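Local coordinates for protein ORF10 (Moritella marina, PDB 6RIW) that forms the ketosynthase and chain length factor part of a polyunsaturated fatty acid synthase, which probably extends acyl chains on carrier protein by condensation, at residues A[147-152]-A[934-939]; A[617-622]-A[924-929]. All coordinates share one frame; numbering follows the deposited sequence.

Contact 1: A[147-152]-A[934-939]; sequences AVLHPD and AQFAGK
Leu149 lies flat over one face of the Phe936 ring, and this is the tightly packed half of the contact. Its CB stands 4.0 Å from the ring centroid and only 5° off the ring normal, a CH-pi contact almost over the middle of the ring. With CG anti to the carbonyl carbon (chi1 -59°), both methyls reach the same ring further out: CD2 lies 4.1 Å from Phe936 CD1, while CD1 is above CE1 and CZ. His150 CB approaches Phe936 CD2 obliquely, at 3.7 Å, and Ile610 and Leu941 also pack against Phe936, which is buried.

The other half is polar and lies toward solvent, held by few atoms. His150 NE2 donates to Lys939 O at 2.9 Å, with an N-H...O angle of 155°, and the oxygen sits slightly out of the imidazole plane. At the other nitrogen, ND1 accepts from the backbone N of Asp152 in the ring plane, again at 2.9 Å. The two bonds fix the ring's rotation and fit a proton on NE2. The loose part is the exposed Lys939 side chain, whose end leads away: Lys939 NZ turns back to Gln935 O, a 3.3 Å bond within its own segment. The acceptor Lys939 O belongs to the last residue of a type II beta turn, Phe936 to Lys939, with Gly938 at positive phi: a turn docked on the loop that leaves helix 129-148.

Contact 2: A[617-622]-A[924-929]; sequences REELTN and SASSSL
Glu619 and Ser926 meet where helix 614-628, in the second ketosynthase-family region of the chain, with its thiolase-like fold, packs against the short serine-rich connection between helices 917-922 and 929-934, a connection that opens with an ST turn. The first shell is one hydrogen bond: Ser926 OG donates to Glu619 OE2 at 2.9 Å, reaching the oxygen on its anti side and 23° out of the carboxylate plane. Ser926 CB follows its hydroxyl in, 3.3 Å from the same OE2. Ser928 OG lies one step back along the glutamate chain, beside the methylene CG of Glu619 at 3.2 Å.

Glu619 delivers its carboxylate through a bent chain: CG is anti to the backbone N (chi1 176°), then chi2 of 76° folds the acid round toward Ser926. With an alanine here, Ser926 OG would probably lose its acceptor across the contact, and Ser928 OG would be left without the methylene it lies against.

Beside this polar pair the contact turns apolar. Leu620 and Leu929, both buried, bring their CD1 methyls to 4.5 Å, a loose touch. The same Leu620 packs on Ile601 and Leu605 of helix 597-608, while Leu929 also meets Ile623, one turn further along helix 614-628.

The next shell sets the serines in place. A weak bond from Ser928 OG to Ser926 OG links the two hydroxyls. The backbone leading into Ser926 is shaped by the ST turn, in which Ser924 OG accepts from Ser926 N at 3.1 Å.

Contacts 1 and 2 have centres about 14 Å apart, on the same side of the chain's centre. Along the chain the order is 147-152, 617-622, 924-929, 934-939, so contact 2 falls within the span that contact 1 closes. Helix 929-934 joins their late segments, leading from Leu929 to the turn after it. The two also touch directly: Leu149 CD1 packs 4.0 Å from Leu620 CD1, and Val148 CG1 lies 4.1 Å from Leu929 CD2. Far from the magnesium site, residues 924-939 thus pack on the end of helix 129-148 in the first ketosynthase-family region and on helix 614-628 in the second, over a place where the two regions already meet.

Contact 1: A[147-152]-A[934-939]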
loop_
_atom_site.group_PDB
_atom_site.type_symbol
_atom_site.label_atom_id
_atom_site.label_comp_id
_atom_site.label_asym_id
_atom_site.label_seq_id
_atom_site.Cartn_x
_atom_site.Cartn_y
_atom_site.Cartn_z
ATOM N N ALA A 147 -15.553 19.436 30.003
ATOM C CA ALA A 147 -15.852 20.867 30.044
ATOM C C ALA A 147 -17.330 21.140 29.814
ATOM O O ALA A 147 -17.873 22.110 30.361
ATOM C CB ALA A 147 -15.006 21.616 29.006
ATOM N N VAL A 148 -18.001 20.303 29.030
ATOM C CA VAL A 148 -19.402 20.532 28.694
ATOM C C VAL A 148 -20.335 19.971 29.764
ATOM O O VAL A 148 -21.290 20.636 30.182
ATOM C CB VAL A 148 -19.712 19.933 27.306
ATOM C CG1 VAL A 148 -21.192 19.935 27.040
ATOM C CG2 VAL A 148 -18.991 20.730 26.217
ATOM N N LEU A 149 -20.069 18.749 30.229
ATOM C CA LEU A 149 -21.034 17.958 30.993
ATOM C C LEU A 149 -20.761 17.939 32.489
ATOM O O LEU A 149 -21.676 18.160 33.290
ATOM C CB LEU A 149 -21.057 16.515 30.473
ATOM C CG LEU A 149 -21.418 16.340 28.995
ATOM C CD1 LEU A 149 -21.215 14.883 28.556
ATOM C CD2 LEU A 149 -22.846 16.787 28.751
ATOM N N HIS A 150 -19.525 17.681 32.878
ATOM C CA HIS A 150 -19.213 17.331 34.249
ATOM C C HIS A 150 -17.713 17.123 34.356
ATOM O O HIS A 150 -17.135 16.387 33.536
ATOM C CB HIS A 150 -19.980 16.062 34.657
ATOM C CG HIS A 150 -20.051 15.843 36.134
ATOM N ND1 HIS A 150 -18.929 15.653 36.913
ATOM C CD2 HIS A 150 -21.115 15.754 36.972
ATOM C CE1 HIS A 150 -19.294 15.470 38.169
ATOM N NE2 HIS A 150 -20.615 15.532 38.231
ATOM N N PRO A 151 -17.052 17.759 35.328
ATOM C CA PRO A 151 -15.603 17.582 35.487
ATOM C C PRO A 151 -15.190 16.143 35.726
ATOM O O PRO A 151 -14.028 15.797 35.483
ATOM C CB PRO A 151 -15.271 18.460 36.698
ATOM C CG PRO A 151 -16.568 18.610 37.428
ATOM C CD PRO A 151 -17.623 18.636 36.367
ATOM N N ASP A 152 -16.101 15.292 36.182
ATOM C CA ASP A 152 -15.796 13.888 36.426
ATOM C C ASP A 152 -16.266 12.979 35.296
ATOM O O ASP A 152 -16.215 11.753 35.438
ATOM C CB ASP A 152 -16.414 13.448 37.758
ATOM C CG ASP A 152 -15.849 14.227 38.947
ATOM O OD1 ASP A 152 -14.627 14.536 38.958
ATOM O OD2 ASP A 152 -16.629 14.541 39.871
ATOM N N ALA A 934 -28.163 19.534 32.372
ATOM C CA ALA A 934 -28.934 19.554 33.616
ATOM C C ALA A 934 -29.122 18.160 34.191
ATOM O O ALA A 934 -29.296 18.005 35.403
ATOM C CB ALA A 934 -30.297 20.198 33.369
ATOM N N GLN A 935 -29.115 17.138 33.344
ATOM C CA GLN A 935 -29.108 15.759 33.808
ATOM C C GLN A 935 -27.792 15.362 34.468
ATOM O O GLN A 935 -27.711 14.276 35.059
ATOM C CB GLN A 935 -29.387 14.837 32.631
ATOM C CG GLN A 935 -30.821 14.862 32.179
ATOM C CD GLN A 935 -31.662 13.927 33.000
ATOM O OE1 GLN A 935 -32.261 14.329 33.994
ATOM N NE2 GLN A 935 -31.692 12.656 32.607
ATOM N N PHE A 936 -26.758 16.193 34.351
ATOM C CA PHE A 936 -25.465 15.943 34.969
ATOM C C PHE A 936 -25.228 16.812 36.196
ATOM O O PHE A 936 -24.413 16.446 37.045
ATOM C CB PHE A 936 -24.328 16.204 33.958
ATOM C CG PHE A 936 -23.961 15.012 33.092
ATOM C CD1 PHE A 936 -24.582 14.801 31.876
ATOM C CD2 PHE A 936 -22.955 14.135 33.483
ATOM C CE1 PHE A 936 -24.248 13.723 31.080
ATOM C CE2 PHE A 936 -22.592 13.056 32.680
ATOM C CZ PHE A 936 -23.238 12.846 31.475
ATOM N N ALA A 937 -25.929 17.940 36.307
ATOM C CA ALA A 937 -25.608 18.954 37.303
ATOM C C ALA A 937 -25.671 18.393 38.719
ATOM O O ALA A 937 -26.654 17.752 39.103
ATOM C CB ALA A 937 -26.570 20.138 37.167
ATOM N N GLY A 938 -24.606 18.629 39.486
ATOM C CA GLY A 938 -24.540 18.261 40.891
ATOM C C GLY A 938 -24.521 16.777 41.196
ATOM O O GLY A 938 -24.555 16.413 42.372
ATOM N N LYS A 939 -24.455 15.903 40.191
ATOM C CA LYS A 939 -24.513 14.464 40.425
ATOM C C LYS A 939 -23.144 13.896 40.798
ATOM O O LYS A 939 -22.098 14.450 40.450
ATOM C CB LYS A 939 -25.052 13.740 39.191
ATOM C CG LYS A 939 -26.385 14.265 38.705
ATOM C CD LYS A 939 -27.546 13.624 39.455
ATOM C CE LYS A 939 -28.838 13.666 38.631
ATOM N NZ LYS A 939 -28.876 12.586 37.591
#

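Contact 2: A[617-622]-A[924-929]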
loop_
_atom_site.group_PDB
_atom_site.type_symbol
_atom_site.label_atom_id
_atom_site.label_comp_id
_atom_site.label_asym_id
_atom_site.label_seq_id
_atom_site.Cartn_x
_atom_site.Cartn_y
_atom_site.Cartn_z
ATOM N N ARG A 617 -28.914 10.613 24.075
ATOM C CA ARG A 617 -27.645 9.912 23.899
ATOM C C ARG A 617 -27.179 9.978 22.450
ATOM O O ARG A 617 -25.981 10.132 22.180
ATOM C CB ARG A 617 -27.797 8.453 24.355
ATOM C CG ARG A 617 -26.599 7.563 24.060
ATOM C CD ARG A 617 -26.754 6.192 24.708
ATOM N NE ARG A 617 -27.514 5.280 23.863
ATOM C CZ ARG A 617 -28.658 4.703 24.223
ATOM N NH1 ARG A 617 -29.179 4.945 25.422
ATOM N NH2 ARG A 617 -29.284 3.883 23.380
ATOM N N GLU A 618 -28.112 9.866 21.498
ATOM C CA GLU A 618 -27.727 9.955 20.088
ATOM C C GLU A 618 -27.238 11.348 19.735
ATOM O O GLU A 618 -26.240 11.494 19.016
ATOM C CB GLU A 618 -28.890 9.558 19.186
ATOM C CG GLU A 618 -29.184 8.058 19.269
ATOM C CD GLU A 618 -30.320 7.621 18.370
ATOM O OE1 GLU A 618 -31.093 8.500 17.927
ATOM O OE2 GLU A 618 -30.444 6.397 18.123
ATOM N N GLU A 619 -27.911 12.377 20.252
ATOM C CA GLU A 619 -27.475 13.748 20.018
ATOM C C GLU A 619 -26.105 14.019 20.632
ATOM O O GLU A 619 -25.259 14.653 20.002
ATOM C CB GLU A 619 -28.499 14.723 20.585
ATOM C CG GLU A 619 -28.070 16.175 20.481
ATOM C CD GLU A 619 -28.223 16.719 19.064
ATOM O OE1 GLU A 619 -28.785 15.993 18.203
ATOM O OE2 GLU A 619 -27.797 17.872 18.818
ATOM N N LEU A 620 -25.880 13.581 21.871
ATOM C CA LEU A 620 -24.563 13.740 22.479
ATOM C C LEU A 620 -23.492 13.010 21.671
ATOM O O LEU A 620 -22.392 13.541 21.445
ATOM C CB LEU A 620 -24.595 13.213 23.911
ATOM C CG LEU A 620 -23.287 13.312 24.694
ATOM C CD1 LEU A 620 -22.896 14.751 24.904
ATOM C CD2 LEU A 620 -23.465 12.607 26.022
ATOM N N THR A 621 -23.791 11.778 21.260
ATOM C CA THR A 621 -22.849 11.001 20.455
ATOM C C THR A 621 -22.553 11.705 19.135
ATOM O O THR A 621 -21.395 11.793 18.719
ATOM C CB THR A 621 -23.400 9.594 20.219
ATOM O OG1 THR A 621 -23.656 8.966 21.491
ATOM C CG2 THR A 621 -22.386 8.750 19.474
ATOM N N ASN A 622 -23.578 12.256 18.490
ATOM C CA ASN A 622 -23.375 12.928 17.204
ATOM C C ASN A 622 -22.503 14.173 17.341
ATOM O O ASN A 622 -21.703 14.478 16.444
ATOM C CB ASN A 622 -24.725 13.294 16.597
ATOM C CG ASN A 622 -25.419 12.103 15.986
ATOM O OD1 ASN A 622 -24.780 11.087 15.685
ATOM N ND2 ASN A 622 -26.734 12.206 15.805
ATOM N N SER A 924 -20.614 23.668 20.855
ATOM C CA SER A 924 -21.719 23.141 20.067
ATOM C C SER A 924 -22.964 23.989 20.276
ATOM O O SER A 924 -23.252 24.427 21.393
ATOM C CB SER A 924 -22.020 21.695 20.455
ATOM O OG SER A 924 -23.297 21.323 19.982
ATOM N N ALA A 925 -23.688 24.227 19.183
ATOM C CA ALA A 925 -24.925 24.996 19.192
ATOM C C ALA A 925 -26.165 24.112 19.345
ATOM O O ALA A 925 -27.283 24.583 19.112
ATOM C CB ALA A 925 -25.026 25.838 17.916
ATOM N N SER A 926 -25.984 22.847 19.724
ATOM C CA SER A 926 -27.106 21.938 19.920
ATOM C C SER A 926 -28.054 22.451 20.998
ATOM O O SER A 926 -27.639 22.739 22.126
ATOM C CB SER A 926 -26.593 20.547 20.303
ATOM O OG SER A 926 -27.619 19.793 20.930
ATOM N N SER A 927 -29.343 22.527 20.648
ATOM C CA SER A 927 -30.361 22.987 21.592
ATOM C C SER A 927 -30.582 21.985 22.724
ATOM O O SER A 927 -30.679 22.378 23.894
ATOM C CB SER A 927 -31.671 23.246 20.849
ATOM O OG SER A 927 -31.913 22.222 19.894
ATOM N N SER A 928 -30.669 20.690 22.406
ATOM C CA SER A 928 -30.913 19.698 23.448
ATOM C C SER A 928 -29.733 19.527 24.398
ATOM O O SER A 928 -29.862 18.814 25.399
ATOM C CB SER A 928 -31.280 18.350 22.821
ATOM O OG SER A 928 -30.331 17.952 21.851
ATOM N N LEU A 929 -28.602 20.172 24.126
ATOM C CA LEU A 929 -27.454 20.058 25.018
ATOM C C LEU A 929 -27.741 20.660 26.390
ATOM O O LEU A 929 -27.209 20.179 27.398
ATOM C CB LEU A 929 -26.234 20.723 24.374
ATOM C CG LEU A 929 -24.848 20.383 24.925
ATOM C CD1 LEU A 929 -24.606 18.879 24.955
ATOM C CD2 LEU A 929 -23.763 21.091 24.121
#